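Local coordinates for Peptide/nickel transport system substrate-binding protein (Listeria monocytogenes serotype 1/2a, PDB 5KZT), which probably serves as the peptide-binding component of an oligopeptide transport system, and is captured here with a peptide bound, at residues N187-W199 with Y208-L222. Residues are numbered along the deposited sequence; the frame is centred on the assembly and turned at random.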
loop_
_atom_site.group_PDB
_atom_site.type_symbol
_atom_site.label_atom_id
_atom_site.label_comp_id
_atom_site.label_asym_id
_atom_site.label_seq_id
_atom_site.Cartn_x
_atom_site.Cartn_y
_atom_site.Cartn_z
ATOM N N ASN A 187 -18.883 -13.536 -4.786
ATOM C CA ASN A 187 -19.184 -12.332 -5.566
ATOM C C ASN A 187 -17.971 -11.705 -6.264
ATOM O O ASN A 187 -17.946 -10.508 -6.528
ATOM C CB ASN A 187 -19.895 -11.319 -4.666
ATOM C CG ASN A 187 -21.299 -11.761 -4.316
ATOM O OD1 ASN A 187 -21.568 -12.952 -4.155
ATOM N ND2 ASN A 187 -22.209 -10.814 -4.235
ATOM N N MET A 188 -16.991 -12.546 -6.582
ATOM C CA MET A 188 -15.832 -12.182 -7.369
ATOM C C MET A 188 -15.692 -13.135 -8.552
ATOM O O MET A 188 -16.117 -14.295 -8.476
ATOM C CB MET A 188 -14.564 -12.297 -6.514
ATOM C CG MET A 188 -14.548 -11.458 -5.250
ATOM S SD MET A 188 -13.156 -11.861 -4.169
ATOM C CE MET A 188 -11.839 -11.231 -5.215
ATOM N N LEU A 189 -15.107 -12.630 -9.638
ATOM C CA LEU A 189 -14.625 -13.438 -10.769
ATOM C C LEU A 189 -13.109 -13.338 -10.906
ATOM O O LEU A 189 -12.514 -12.295 -10.643
ATOM C CB LEU A 189 -15.237 -12.989 -12.101
ATOM C CG LEU A 189 -16.549 -13.533 -12.648
ATOM C CD1 LEU A 189 -16.699 -13.084 -14.102
ATOM C CD2 LEU A 189 -16.674 -15.049 -12.516
ATOM N N PHE A 190 -12.500 -14.417 -11.378
ATOM C CA PHE A 190 -11.052 -14.582 -11.347
ATOM C C PHE A 190 -10.489 -14.780 -12.752
ATOM O O PHE A 190 -11.085 -15.470 -13.584
ATOM C CB PHE A 190 -10.698 -15.777 -10.442
ATOM C CG PHE A 190 -11.470 -15.787 -9.157
ATOM C CD1 PHE A 190 -11.313 -14.747 -8.228
ATOM C CD2 PHE A 190 -12.411 -16.786 -8.888
ATOM C CE1 PHE A 190 -12.053 -14.737 -7.035
ATOM C CE2 PHE A 190 -13.155 -16.777 -7.710
ATOM C CZ PHE A 190 -12.983 -15.753 -6.786
ATOM N N ASN A 191 -9.362 -14.126 -13.026
ATOM C CA ASN A 191 -8.620 -14.358 -14.265
ATOM C C ASN A 191 -7.134 -14.539 -13.994
ATOM O O ASN A 191 -6.332 -14.460 -14.910
ATOM C CB ASN A 191 -8.863 -13.231 -15.293
ATOM C CG ASN A 191 -8.121 -11.943 -14.964
ATOM O OD1 ASN A 191 -8.040 -11.543 -13.804
ATOM N ND2 ASN A 191 -7.592 -11.278 -15.986
ATOM N N GLY A 192 -6.783 -14.832 -12.743
ATOM C CA GLY A 192 -5.394 -14.974 -12.335
ATOM C C GLY A 192 -5.064 -16.421 -12.008
ATOM O O GLY A 192 -5.874 -17.307 -12.250
ATOM N N PRO A 193 -3.855 -16.672 -11.479
ATOM C CA PRO A 193 -3.433 -18.049 -11.150
ATOM C C PRO A 193 -4.326 -18.820 -10.187
ATOM O O PRO A 193 -4.372 -20.059 -10.261
ATOM C CB PRO A 193 -2.031 -17.860 -10.553
ATOM C CG PRO A 193 -1.547 -16.567 -11.120
ATOM C CD PRO A 193 -2.743 -15.713 -11.390
ATOM N N PHE A 194 -5.002 -18.111 -9.280
ATOM C CA PHE A 194 -5.797 -18.725 -8.236
ATOM C C PHE A 194 -7.230 -18.182 -8.224
ATOM O O PHE A 194 -7.491 -17.062 -8.680
ATOM C CB PHE A 194 -5.119 -18.493 -6.886
ATOM C CG PHE A 194 -3.748 -19.103 -6.793
ATOM C CD1 PHE A 194 -3.591 -20.442 -6.484
ATOM C CD2 PHE A 194 -2.621 -18.344 -7.022
ATOM C CE1 PHE A 194 -2.322 -21.021 -6.420
ATOM C CE2 PHE A 194 -1.349 -18.916 -6.981
ATOM C CZ PHE A 194 -1.200 -20.256 -6.654
ATOM N N GLU A 195 -8.159 -19.021 -7.787
ATOM C CA GLU A 195 -9.478 -18.580 -7.370
ATOM C C GLU A 195 -9.470 -18.376 -5.851
ATOM O O GLU A 195 -8.778 -19.120 -5.149
ATOM C CB GLU A 195 -10.494 -19.661 -7.668
ATOM C CG GLU A 195 -10.576 -20.044 -9.124
ATOM C CD GLU A 195 -11.738 -20.966 -9.385
ATOM O OE1 GLU A 195 -11.681 -22.144 -8.956
ATOM O OE2 GLU A 195 -12.703 -20.503 -10.018
ATOM N N LEU A 196 -10.258 -17.416 -5.360
ATOM C CA LEU A 196 -10.498 -17.236 -3.925
ATOM C C LEU A 196 -11.725 -18.029 -3.506
ATOM O O LEU A 196 -12.736 -18.000 -4.188
ATOM C CB LEU A 196 -10.674 -15.758 -3.542
ATOM C CG LEU A 196 -10.613 -15.378 -2.060
ATOM C CD1 LEU A 196 -9.200 -15.549 -1.511
ATOM C CD2 LEU A 196 -11.058 -13.947 -1.822
ATOM N N LYS A 197 -11.613 -18.750 -2.393
ATOM C CA LYS A 197 -12.713 -19.512 -1.810
ATOM C C LYS A 197 -12.751 -19.226 -0.320
ATOM O O LYS A 197 -11.765 -18.769 0.253
ATOM C CB LYS A 197 -12.503 -21.029 -1.977
ATOM C CG LYS A 197 -12.453 -21.540 -3.398
ATOM C CD LYS A 197 -13.814 -21.454 -4.080
ATOM C CE LYS A 197 -13.811 -22.106 -5.458
ATOM N NZ LYS A 197 -14.541 -21.271 -6.446
ATOM N N ASP A 198 -13.903 -19.518 0.280
ATOM C CA ASP A 198 -14.100 -19.558 1.737
ATOM C C ASP A 198 -14.031 -18.203 2.435
ATOM O O ASP A 198 -13.949 -18.160 3.653
ATOM C CB ASP A 198 -13.105 -20.527 2.408
ATOM C CG ASP A 198 -13.113 -21.905 1.772
ATOM O OD1 ASP A 198 -14.199 -22.457 1.590
ATOM O OD2 ASP A 198 -12.037 -22.445 1.479
ATOM N N TRP A 199 -14.069 -17.105 1.684
ATOM C CA TRP A 199 -14.039 -15.783 2.283
ATOM C C TRP A 199 -15.481 -15.303 2.305
ATOM O O TRP A 199 -16.093 -15.150 1.233
ATOM C CB TRP A 199 -13.137 -14.830 1.487
ATOM C CG TRP A 199 -13.048 -13.478 2.080
ATOM C CD1 TRP A 199 -12.694 -13.168 3.361
ATOM C CD2 TRP A 199 -13.349 -12.243 1.439
ATOM N NE1 TRP A 199 -12.744 -11.810 3.554
ATOM C CE2 TRP A 199 -13.125 -11.214 2.384
ATOM C CE3 TRP A 199 -13.750 -11.895 0.143
ATOM C CZ2 TRP A 199 -13.324 -9.851 2.083
ATOM C CZ3 TRP A 199 -13.957 -10.528 -0.160
ATOM C CH2 TRP A 199 -13.735 -9.529 0.818
ATOM N N TYR A 208 -6.819 -19.863 -1.430
ATOM C CA TYR A 208 -6.521 -19.731 -2.841
ATOM C C TYR A 208 -6.504 -21.129 -3.387
ATOM O O TYR A 208 -5.875 -22.007 -2.786
ATOM C CB TYR A 208 -5.153 -19.090 -3.055
ATOM C CG TYR A 208 -5.029 -17.673 -2.530
ATOM C CD1 TYR A 208 -5.590 -16.602 -3.224
ATOM C CD2 TYR A 208 -4.340 -17.393 -1.343
ATOM C CE1 TYR A 208 -5.481 -15.314 -2.759
ATOM C CE2 TYR A 208 -4.222 -16.088 -0.880
ATOM C CZ TYR A 208 -4.789 -15.058 -1.609
ATOM O OH TYR A 208 -4.668 -13.786 -1.150
ATOM N N VAL A 209 -7.183 -21.356 -4.509
ATOM C CA VAL A 209 -7.129 -22.661 -5.160
ATOM C C VAL A 209 -6.689 -22.444 -6.590
ATOM O O VAL A 209 -7.135 -21.499 -7.236
ATOM C CB VAL A 209 -8.479 -23.410 -5.105
ATOM C CG1 VAL A 209 -8.335 -24.794 -5.711
ATOM C CG2 VAL A 209 -8.941 -23.568 -3.659
ATOM N N LYS A 210 -5.793 -23.313 -7.070
ATOM C CA LYS A 210 -5.300 -23.219 -8.447
ATOM C C LYS A 210 -6.470 -23.085 -9.428
ATOM O O LYS A 210 -7.409 -23.882 -9.398
ATOM C CB LYS A 210 -4.432 -24.439 -8.809
ATOM C CG LYS A 210 -3.989 -24.475 -10.269
ATOM C CD LYS A 210 -2.895 -25.491 -10.542
ATOM C CE LYS A 210 -2.707 -25.628 -12.045
ATOM N NZ LYS A 210 -1.514 -26.399 -12.475
ATOM N N ASN A 211 -6.398 -22.069 -10.284
ATOM C CA ASN A 211 -7.453 -21.758 -11.245
ATOM C C ASN A 211 -7.250 -22.598 -12.505
ATOM O O ASN A 211 -6.309 -22.368 -13.244
ATOM C CB ASN A 211 -7.425 -20.258 -11.574
ATOM C CG ASN A 211 -8.492 -19.843 -12.573
ATOM O OD1 ASN A 211 -9.336 -20.642 -12.982
ATOM N ND2 ASN A 211 -8.451 -18.581 -12.976
ATOM N N ASP A 212 -8.152 -23.544 -12.752
ATOM C CA ASP A 212 -8.076 -24.413 -13.934
ATOM C C ASP A 212 -8.405 -23.690 -15.252
ATOM O O ASP A 212 -8.131 -24.222 -16.320
ATOM C CB ASP A 212 -8.985 -25.636 -13.755
ATOM C CG ASP A 212 -8.472 -26.864 -14.488
ATOM O OD1 ASP A 212 -8.428 -26.875 -15.741
ATOM O OD2 ASP A 212 -8.117 -27.848 -13.802
ATOM N N LYS A 213 -8.976 -22.485 -15.182
ATOM C CA LYS A 213 -9.221 -21.666 -16.384
ATOM C C LYS A 213 -8.205 -20.543 -16.604
ATOM O O LYS A 213 -8.393 -19.701 -17.495
ATOM C CB LYS A 213 -10.628 -21.089 -16.329
ATOM C CG LYS A 213 -11.715 -22.138 -16.415
ATOM C CD LYS A 213 -13.020 -21.493 -16.845
ATOM C CE LYS A 213 -14.227 -22.368 -16.535
ATOM N NZ LYS A 213 -14.441 -22.458 -15.062
ATOM N N TYR A 214 -7.136 -20.513 -15.801
ATOM C CA TYR A 214 -6.045 -19.558 -16.004
ATOM C C TYR A 214 -5.200 -19.969 -17.209
ATOM O O TYR A 214 -4.833 -21.138 -17.333
ATOM C CB TYR A 214 -5.180 -19.474 -14.748
ATOM C CG TYR A 214 -4.000 -18.543 -14.833
ATOM C CD1 TYR A 214 -4.149 -17.218 -15.232
ATOM C CD2 TYR A 214 -2.718 -18.986 -14.481
ATOM C CE1 TYR A 214 -3.052 -16.365 -15.303
ATOM C CE2 TYR A 214 -1.631 -18.149 -14.528
ATOM C CZ TYR A 214 -1.794 -16.838 -14.939
ATOM O OH TYR A 214 -0.690 -16.023 -14.988
ATOM N N TRP A 215 -4.901 -19.003 -18.090
ATOM C CA TRP A 215 -4.174 -19.275 -19.346
ATOM C C TRP A 215 -2.792 -19.882 -19.092
ATOM O O TRP A 215 -2.329 -20.684 -19.882
ATOM C CB TRP A 215 -4.044 -18.005 -20.240
ATOM C CG TRP A 215 -3.127 -16.946 -19.687
ATOM C CD1 TRP A 215 -3.474 -15.920 -18.862
ATOM C CD2 TRP A 215 -1.719 -16.836 -19.897
ATOM N NE1 TRP A 215 -2.365 -15.184 -18.529
ATOM C CE2 TRP A 215 -1.273 -15.723 -19.157
ATOM C CE3 TRP A 215 -0.780 -17.589 -20.620
ATOM C CZ2 TRP A 215 0.078 -15.330 -19.119
ATOM C CZ3 TRP A 215 0.566 -17.189 -20.600
ATOM C CH2 TRP A 215 0.977 -16.064 -19.845
ATOM N N ASP A 216 -2.141 -19.499 -17.999
ATOM C CA ASP A 216 -0.787 -19.994 -17.682
ATOM C C ASP A 216 -0.776 -21.011 -16.521
ATOM O O ASP A 216 0.198 -21.111 -15.762
ATOM C CB ASP A 216 0.126 -18.806 -17.373
ATOM C CG ASP A 216 1.554 -19.018 -17.814
ATOM O OD1 ASP A 216 1.814 -19.935 -18.618
ATOM O OD2 ASP A 216 2.421 -18.245 -17.355
ATOM N N LYS A 217 -1.840 -21.799 -16.415
ATOM C CA LYS A 217 -2.009 -22.717 -15.278
ATOM C C LYS A 217 -0.932 -23.804 -15.188
ATOM O O LYS A 217 -0.656 -24.308 -14.094
ATOM C CB LYS A 217 -3.388 -23.369 -15.317
ATOM C CG LYS A 217 -3.560 -24.398 -16.429
ATOM C CD LYS A 217 -5.013 -24.759 -16.647
ATOM C CE LYS A 217 -5.138 -25.826 -17.704
ATOM N NZ LYS A 217 -6.572 -26.146 -17.909
ATOM N N ASP A 218 -0.317 -24.160 -16.316
ATOM C CA ASP A 218 0.761 -25.161 -16.302
ATOM C C ASP A 218 2.016 -24.730 -15.507
ATOM O O ASP A 218 2.813 -25.575 -15.095
ATOM C CB ASP A 218 1.132 -25.590 -17.726
ATOM C CG ASP A 218 0.062 -26.486 -18.387
ATOM O OD1 ASP A 218 -0.907 -26.948 -17.724
ATOM O OD2 ASP A 218 0.205 -26.748 -19.604
ATOM N N LYS A 219 2.190 -23.429 -15.289
ATOM C CA LYS A 219 3.276 -22.939 -14.446
ATOM C C LYS A 219 2.891 -22.825 -12.963
ATOM O O LYS A 219 3.740 -22.513 -12.141
ATOM C CB LYS A 219 3.731 -21.575 -14.948
ATOM C CG LYS A 219 4.227 -21.610 -16.382
ATOM C CD LYS A 219 5.104 -20.421 -16.679
ATOM C CE LYS A 219 5.726 -20.581 -18.048
ATOM N NZ LYS A 219 6.416 -19.324 -18.423
ATOM N N VAL A 220 1.620 -23.020 -12.627
ATOM C CA VAL A 220 1.161 -22.928 -11.239
ATOM C C VAL A 220 1.311 -24.312 -10.633
ATOM O O VAL A 220 0.794 -25.285 -11.182
ATOM C CB VAL A 220 -0.302 -22.433 -11.144
ATOM C CG1 VAL A 220 -0.713 -22.239 -9.692
ATOM C CG2 VAL A 220 -0.469 -21.123 -11.912
ATOM N N LYS A 221 2.048 -24.402 -9.531
ATOM C CA LYS A 221 2.379 -25.690 -8.888
ATOM C C LYS A 221 1.618 -25.960 -7.608
ATOM O O LYS A 221 1.382 -27.111 -7.274
ATOM C CB LYS A 221 3.893 -25.780 -8.605
ATOM C CG LYS A 221 4.797 -25.635 -9.831
ATOM C CD LYS A 221 4.317 -26.475 -11.019
ATOM C CE LYS A 221 5.000 -26.133 -12.344
ATOM N NZ LYS A 221 6.297 -26.847 -12.519
ATOM N N LEU A 222 1.278 -24.915 -6.874
ATOM C CA LEU A 222 0.485 -25.049 -5.655
ATOM C C LEU A 222 -0.971 -25.336 -6.013
ATOM O O LEU A 222 -1.573 -24.591 -6.780
ATOM C CB LEU A 222 0.573 -23.786 -4.821
ATOM C CG LEU A 222 1.929 -23.565 -4.152
ATOM C CD1 LEU A 222 2.016 -22.161 -3.568
ATOM C CD2 LEU A 222 2.195 -24.635 -3.113
HETATM O O HOH W 1 -10.107 -17.732 -15.063
HETATM O O HOH W 2 -3.546 -21.665 -12.443
HETATM O O HOH W 3 -10.440 -23.802 -11.183
#
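Asn211 ND2 is held by two acceptors: it donates to Gly192 O at 3.0 Å, with the oxygen close to the amide plane, and to a water that in turn donates to Phe190 O. The asparagine stands where the antiparallel hairpin of strands 194-197 and 205-210, at the margin of a mixed sheet, opens into loops. Its side chain swings away from its own backbone N (chi1 180°) and reaches the 190-192 backbone, while OD1 accepts from Lys213 N in an Asx turn; an amide suits this place because it can donate and accept at once. Its backbone N meets Pro193 O at 2.9 Å, continuing the pairing beyond the strands.

Glu195 and Val209 form the hydrogen-bonded pair, Glu195 N to Val209 O spanning 2.7 Å. Phe194 CB rests on Tyr208 CB, and Leu196 CD1 reaches Tyr208 CE1 at 3.9 Å. These large apolar surfaces suit a buried side, where helix 36-45 and strand 224-229 also pack on Tyr208. With CG beside its backbone N (chi1 -61°), Phe194 directs its ring to Val220, CZ meeting CG1 at 3.7 Å.

Beyond the strand, Tyr214 lays a ring face against the backbone at Gly192 and Pro193. Pro193 CA makes a CH-pi contact over the Tyr214 face, 3.8 Å from the centroid of that ring, and Pro193 CG, on the rigid pyrrolidine, lies against Tyr214 CE2; the tyrosine hydroxyl bonds to Glu47. On the strands' other side, a water donates to Glu195 OE1 and accepts from Asp212 N at 2.8 Å.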